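Local coordinates for ZYG-9 (Caenorhabditis elegans, PDB 2OF3), which helps organise microtubules and spindle poles during mitosis and meiosis in the one-cell embryo, and is represented here by one of its TOG domains, at residues A[26-31]-A[92-97]; A[182-187]-A[221-226]. All coordinates share one frame; numbering follows the deposited sequence.

Contact 1. Residues A[26-31]-A[92-97]; sequences WNFQAP and CTLRFF
P31 turns its CD edge onto the face of the F97 ring, the two ring planes steeply inclined: its CD sits 3.6 Å from the centroid of that ring, 11° off the normal, a CH-pi contact. Beyond it the F97 ring brings CE1 to 3.3 Å from the backbone O of Q29 and CE2 to 3.9 Å from CE1 of F28, at the edge of the F28 ring. At the other end W26, with CG anti to its backbone N (chi1 -153°), points its indole N-H at T93. The hydrogen bond from NE1 of W26 to OG1 of T93 is 2.9 Å long, nearly straight at 167° and in the indole plane; OG1 is also hydrogen-bonded to the O of K90. Between these ends, CD2 of L94 fits against CZ2 of W26 and, at 3.8 Å, CB of P31. F28 sets its CE2 over the indole face, its ring steeply inclined, and takes the CA of P31 over its own ring. An alanine at F97 would probably leave CD of P31 without its aromatic partner and open a gap beside F28. The arrangement is an aromatic-rich loop laid over the C-terminal end of helix 85-95 in an all-helical TOG domain.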
loop_
_atom_site.group_PDB
_atom_site.type_symbol
_atom_site.label_atom_id
_atom_site.label_comp_id
_atom_site.label_asym_id
_atom_site.label_seq_id
_atom_site.Cartn_x
_atom_site.Cartn_y
_atom_site.Cartn_z
ATOM N N TRP A 26 4.613 13.897 -0.824
ATOM C CA TRP A 26 3.273 13.369 -0.988
ATOM C C TRP A 26 2.877 12.670 0.315
ATOM O O TRP A 26 2.913 11.423 0.445
ATOM C CB TRP A 26 3.330 12.385 -2.141
ATOM C CG TRP A 26 2.010 12.246 -2.852
ATOM C CD1 TRP A 26 1.157 11.216 -2.749
ATOM C CD2 TRP A 26 1.436 13.164 -3.793
ATOM N NE1 TRP A 26 0.091 11.398 -3.590
ATOM C CE2 TRP A 26 0.230 12.602 -4.230
ATOM C CE3 TRP A 26 1.855 14.395 -4.340
ATOM C CZ2 TRP A 26 -0.623 13.244 -5.147
ATOM C CZ3 TRP A 26 1.012 15.044 -5.244
ATOM C CH2 TRP A 26 -0.189 14.451 -5.673
ATOM N N ASN A 27 2.535 13.478 1.317
ATOM C CA ASN A 27 2.352 12.972 2.689
ATOM C C ASN A 27 1.203 13.696 3.391
ATOM O O ASN A 27 1.151 13.725 4.624
ATOM C CB ASN A 27 3.674 13.075 3.484
ATOM C CG ASN A 27 4.110 14.546 3.716
ATOM O OD1 ASN A 27 3.472 15.517 3.240
ATOM N ND2 ASN A 27 5.188 14.710 4.440
ATOM N N PHE A 28 0.285 14.249 2.603
ATOM C CA PHE A 28 -0.897 14.918 3.114
ATOM C C PHE A 28 -1.873 13.976 3.831
ATOM O O PHE A 28 -1.837 12.766 3.641
ATOM C CB PHE A 28 -1.639 15.625 1.970
ATOM C CG PHE A 28 -1.830 14.776 0.725
ATOM C CD1 PHE A 28 -2.812 13.745 0.675
ATOM C CD2 PHE A 28 -1.059 15.008 -0.415
ATOM C CE1 PHE A 28 -3.002 12.948 -0.462
ATOM C CE2 PHE A 28 -1.271 14.220 -1.578
ATOM C CZ PHE A 28 -2.229 13.174 -1.584
ATOM N N GLN A 29 -2.777 14.544 4.620
ATOM C CA GLN A 29 -3.837 13.791 5.228
ATOM C C GLN A 29 -4.967 13.691 4.237
ATOM O O GLN A 29 -5.703 12.718 4.224
ATOM C CB GLN A 29 -4.335 14.511 6.488
ATOM C CG GLN A 29 -3.313 14.584 7.601
ATOM C CD GLN A 29 -2.862 13.178 8.060
ATOM O OE1 GLN A 29 -3.679 12.250 8.109
ATOM N NE2 GLN A 29 -1.564 13.020 8.387
ATOM N N ALA A 30 -5.134 14.736 3.437
ATOM C CA ALA A 30 -6.116 14.758 2.370
ATOM C C ALA A 30 -5.498 15.654 1.301
ATOM O O ALA A 30 -4.735 16.560 1.642
ATOM C CB ALA A 30 -7.438 15.341 2.858
ATOM N N PRO A 31 -5.770 15.380 0.013
ATOM C CA PRO A 31 -5.109 16.148 -1.074
ATOM C C PRO A 31 -5.337 17.659 -0.949
ATOM O O PRO A 31 -6.410 18.076 -0.538
ATOM C CB PRO A 31 -5.793 15.632 -2.323
ATOM C CG PRO A 31 -6.305 14.258 -1.943
ATOM C CD PRO A 31 -6.650 14.316 -0.503
ATOM N N CYS A 92 -3.455 8.111 -8.916
ATOM C CA CYS A 92 -4.308 7.085 -8.334
ATOM C C CYS A 92 -4.597 7.357 -6.850
ATOM O O CYS A 92 -5.736 7.148 -6.426
ATOM C CB CYS A 92 -3.681 5.684 -8.503
ATOM S SG CYS A 92 -3.619 5.083 -10.268
ATOM N N THR A 93 -3.630 7.861 -6.057
ATOM C CA THR A 93 -3.935 8.153 -4.663
ATOM C C THR A 93 -5.012 9.227 -4.517
ATOM O O THR A 93 -5.760 9.204 -3.538
ATOM C CB THR A 93 -2.686 8.573 -3.789
ATOM O OG1 THR A 93 -2.186 9.823 -4.280
ATOM C CG2 THR A 93 -1.577 7.537 -3.852
ATOM N N LEU A 94 -5.076 10.184 -5.458
ATOM C CA LEU A 94 -6.106 11.233 -5.454
ATOM C C LEU A 94 -7.495 10.605 -5.602
ATOM O O LEU A 94 -8.461 11.023 -4.922
ATOM C CB LEU A 94 -5.845 12.234 -6.582
ATOM C CG LEU A 94 -4.555 13.060 -6.587
ATOM C CD1 LEU A 94 -4.618 14.021 -7.732
ATOM C CD2 LEU A 94 -4.388 13.796 -5.288
ATOM N N ARG A 95 -7.577 9.593 -6.461
ATOM C CA ARG A 95 -8.774 8.758 -6.600
ATOM C C ARG A 95 -9.137 7.968 -5.383
ATOM O O ARG A 95 -10.295 7.643 -5.218
ATOM C CB ARG A 95 -8.681 7.798 -7.794
ATOM C CG ARG A 95 -8.356 8.478 -9.111
ATOM C CD ARG A 95 -9.411 9.540 -9.458
ATOM N NE ARG A 95 -8.671 10.712 -9.867
ATOM C CZ ARG A 95 -8.761 11.917 -9.338
ATOM N NH1 ARG A 95 -9.625 12.201 -8.418
ATOM N NH2 ARG A 95 -7.988 12.853 -9.809
ATOM N N PHE A 96 -8.203 7.673 -4.494
ATOM C CA PHE A 96 -8.541 7.012 -3.226
ATOM C C PHE A 96 -9.377 7.852 -2.262
ATOM O O PHE A 96 -9.938 7.311 -1.311
ATOM C CB PHE A 96 -7.275 6.465 -2.502
ATOM C CG PHE A 96 -6.535 5.403 -3.279
ATOM C CD1 PHE A 96 -7.157 4.712 -4.327
ATOM C CD2 PHE A 96 -5.208 5.094 -2.982
ATOM C CE1 PHE A 96 -6.467 3.724 -5.086
ATOM C CE2 PHE A 96 -4.496 4.109 -3.712
ATOM C CZ PHE A 96 -5.141 3.417 -4.783
ATOM N N PHE A 97 -9.478 9.157 -2.488
ATOM C CA PHE A 97 -10.212 10.036 -1.579
ATOM C C PHE A 97 -11.682 10.290 -2.017
ATOM O O PHE A 97 -12.523 10.722 -1.229
ATOM C CB PHE A 97 -9.417 11.332 -1.383
ATOM C CG PHE A 97 -8.243 11.142 -0.464
ATOM C CD1 PHE A 97 -8.376 11.359 0.901
ATOM C CD2 PHE A 97 -7.031 10.668 -0.950
ATOM C CE1 PHE A 97 -7.333 11.144 1.776
ATOM C CE2 PHE A 97 -5.940 10.470 -0.075
ATOM C CZ PHE A 97 -6.095 10.709 1.297
#

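Contact 2. Residues A[182-187]-A[221-226]; sequences RQRSEC and VNVRNA
S185 sets its CB against the backbone of the neighbouring helix, 3.7 Å from both the C of N222 and the N of V223. So small a side chain lets the backbones come close: the CA atoms of S185 and V223 are 4.3 Å apart, and the helix axes approach to 8.2 Å, running nearly parallel at 20°. V223 lies alongside, its CG2 3.9 Å from CB of R184 and 4.0 Å from NE of R184, while the CB of A226 rests 4.1 Å from the O of S185. No hydrogen bond joins the two segments. S185 and R184 spend their polar ends elsewhere: the OG of S185, set between its own backbone N and carbonyl carbon (chi1 57°), turns back to its own helix, where the O of A181 and the O of R182 are both within reach of its one proton. R184 bends at chi3, and its guanidinium makes a salt bridge to D218 and a hydrogen bond to the O of S178, so its aliphatic part is held beside V223. D220 in turn takes the backbone N of V223 on its carboxylate. The contact joins the first turns of helices 181-198 and 221-238, with L188 and L189 packing on V223 and A226 further along.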
loop_
_atom_site.group_PDB
_atom_site.type_symbol
_atom_site.label_atom_id
_atom_site.label_comp_id
_atom_site.label_asym_id
_atom_site.label_seq_id
_atom_site.Cartn_x
_atom_site.Cartn_y
_atom_site.Cartn_z
ATOM N N ARG A 182 -11.692 -2.389 9.489
ATOM C CA ARG A 182 -11.309 -3.250 8.345
ATOM C C ARG A 182 -9.882 -2.987 7.933
ATOM O O ARG A 182 -9.155 -3.909 7.626
ATOM C CB ARG A 182 -12.230 -3.042 7.141
ATOM C CG ARG A 182 -13.614 -3.611 7.327
ATOM C CD ARG A 182 -14.492 -3.151 6.193
ATOM N NE ARG A 182 -15.739 -3.914 6.153
ATOM C CZ ARG A 182 -16.942 -3.366 6.294
ATOM N NH1 ARG A 182 -17.081 -2.054 6.482
ATOM N NH2 ARG A 182 -18.007 -4.140 6.235
ATOM N N GLN A 183 -9.480 -1.716 7.924
ATOM C CA GLN A 183 -8.058 -1.384 7.711
ATOM C C GLN A 183 -7.141 -2.001 8.760
ATOM O O GLN A 183 -6.124 -2.596 8.403
ATOM C CB GLN A 183 -7.837 0.117 7.699
ATOM C CG GLN A 183 -6.354 0.464 7.496
ATOM C CD GLN A 183 -6.099 1.932 7.134
ATOM O OE1 GLN A 183 -7.008 2.673 6.832
ATOM N NE2 GLN A 183 -4.826 2.325 7.140
ATOM N N ARG A 184 -7.443 -1.874 10.048
ATOM C CA ARG A 184 -6.598 -2.525 11.048
ATOM C C ARG A 184 -6.502 -4.030 10.847
ATOM O O ARG A 184 -5.385 -4.592 10.930
ATOM C CB ARG A 184 -7.108 -2.254 12.476
ATOM C CG ARG A 184 -7.204 -0.783 12.819
ATOM C CD ARG A 184 -7.328 -0.623 14.306
ATOM N NE ARG A 184 -8.577 -1.179 14.867
ATOM C CZ ARG A 184 -9.759 -0.556 14.860
ATOM N NH1 ARG A 184 -9.876 0.636 14.282
ATOM N NH2 ARG A 184 -10.833 -1.130 15.456
ATOM N N SER A 185 -7.631 -4.727 10.616
ATOM C CA SER A 185 -7.536 -6.168 10.480
ATOM C C SER A 185 -6.830 -6.565 9.212
ATOM O O SER A 185 -6.016 -7.492 9.222
ATOM C CB SER A 185 -8.902 -6.872 10.583
ATOM O OG SER A 185 -9.790 -6.353 9.608
ATOM N N GLU A 186 -7.119 -5.919 8.093
ATOM C CA GLU A 186 -6.419 -6.330 6.848
ATOM C C GLU A 186 -4.893 -6.171 6.908
ATOM O O GLU A 186 -4.152 -6.993 6.360
ATOM C CB GLU A 186 -6.964 -5.515 5.671
ATOM C CG GLU A 186 -8.413 -5.904 5.234
ATOM C CD GLU A 186 -8.498 -7.256 4.554
ATOM O OE1 GLU A 186 -7.798 -7.489 3.531
ATOM O OE2 GLU A 186 -9.264 -8.114 5.047
ATOM N N CYS A 187 -4.442 -5.087 7.559
ATOM C CA CYS A 187 -3.026 -4.824 7.800
ATOM C C CYS A 187 -2.333 -5.843 8.704
ATOM O O CYS A 187 -1.246 -6.299 8.347
ATOM C CB CYS A 187 -2.832 -3.363 8.260
ATOM S SG CYS A 187 -3.196 -2.274 6.834
ATOM N N VAL A 221 -13.915 -7.946 16.266
ATOM C CA VAL A 221 -13.503 -9.361 16.287
ATOM C C VAL A 221 -12.469 -9.718 15.212
ATOM O O VAL A 221 -11.605 -10.595 15.421
ATOM C CB VAL A 221 -14.728 -10.331 16.204
ATOM C CG1 VAL A 221 -15.358 -10.301 14.832
ATOM C CG2 VAL A 221 -14.337 -11.769 16.566
ATOM N N ASN A 222 -12.534 -9.079 14.048
ATOM C CA ASN A 222 -11.575 -9.446 12.994
ATOM C C ASN A 222 -10.189 -8.952 13.365
ATOM O O ASN A 222 -9.213 -9.631 13.065
ATOM C CB ASN A 222 -11.986 -8.900 11.632
ATOM C CG ASN A 222 -13.397 -9.317 11.250
ATOM O OD1 ASN A 222 -14.246 -8.473 10.942
ATOM N ND2 ASN A 222 -13.676 -10.599 11.344
ATOM N N VAL A 223 -10.102 -7.780 13.986
ATOM C CA VAL A 223 -8.828 -7.232 14.464
ATOM C C VAL A 223 -8.250 -8.124 15.556
ATOM O O VAL A 223 -7.064 -8.547 15.489
ATOM C CB VAL A 223 -9.004 -5.782 14.989
ATOM C CG1 VAL A 223 -7.637 -5.185 15.500
ATOM C CG2 VAL A 223 -9.656 -4.870 13.914
ATOM N N ARG A 224 -9.087 -8.475 16.535
ATOM C CA ARG A 224 -8.641 -9.372 17.626
ATOM C C ARG A 224 -8.125 -10.661 17.099
ATOM O O ARG A 224 -7.094 -11.091 17.534
ATOM C CB ARG A 224 -9.798 -9.721 18.572
ATOM C CG ARG A 224 -10.268 -8.532 19.346
ATOM C CD ARG A 224 -11.005 -9.023 20.600
ATOM N NE ARG A 224 -12.248 -9.739 20.258
ATOM C CZ ARG A 224 -13.403 -9.159 19.948
ATOM N NH1 ARG A 224 -13.502 -7.831 19.836
ATOM N NH2 ARG A 224 -14.476 -9.914 19.709
ATOM N N ASN A 225 -8.878 -11.320 16.208
ATOM C CA ASN A 225 -8.472 -12.622 15.689
ATOM C C ASN A 225 -7.141 -12.569 14.912
ATOM O O ASN A 225 -6.304 -13.433 15.041
ATOM C CB ASN A 225 -9.552 -13.159 14.766
ATOM C CG ASN A 225 -9.523 -14.658 14.690
ATOM O OD1 ASN A 225 -9.329 -15.238 13.623
ATOM N ND2 ASN A 225 -9.597 -15.294 15.857
ATOM N N ALA A 226 -6.957 -11.527 14.111
ATOM C CA ALA A 226 -5.722 -11.346 13.310
ATOM C C ALA A 226 -4.556 -11.004 14.263
ATOM O O ALA A 226 -3.430 -11.489 14.038
ATOM C CB ALA A 226 -5.935 -10.215 12.266
#

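The two contacts share no helix, their centres about 23 Å apart and their nearest atoms about 10 Å apart. Contact 1 is partly buried and sets an irregular loop on the end of a helix; contact 2 is more buried and pairs two helices near their starts. Their chemistry follows: the loop brings aromatic rings, a proline and one indole hydrogen bond, spreading over 328 Å², whereas the helix pair meets through a serine CB laid on backbone, with V223, A226 and the base of R184 beside it, no bond across and 221 Å² covered. Helix 127-139 is a common neighbour, touching W26, T93 and F96 in contact 1 and Q183 and C187 in contact 2.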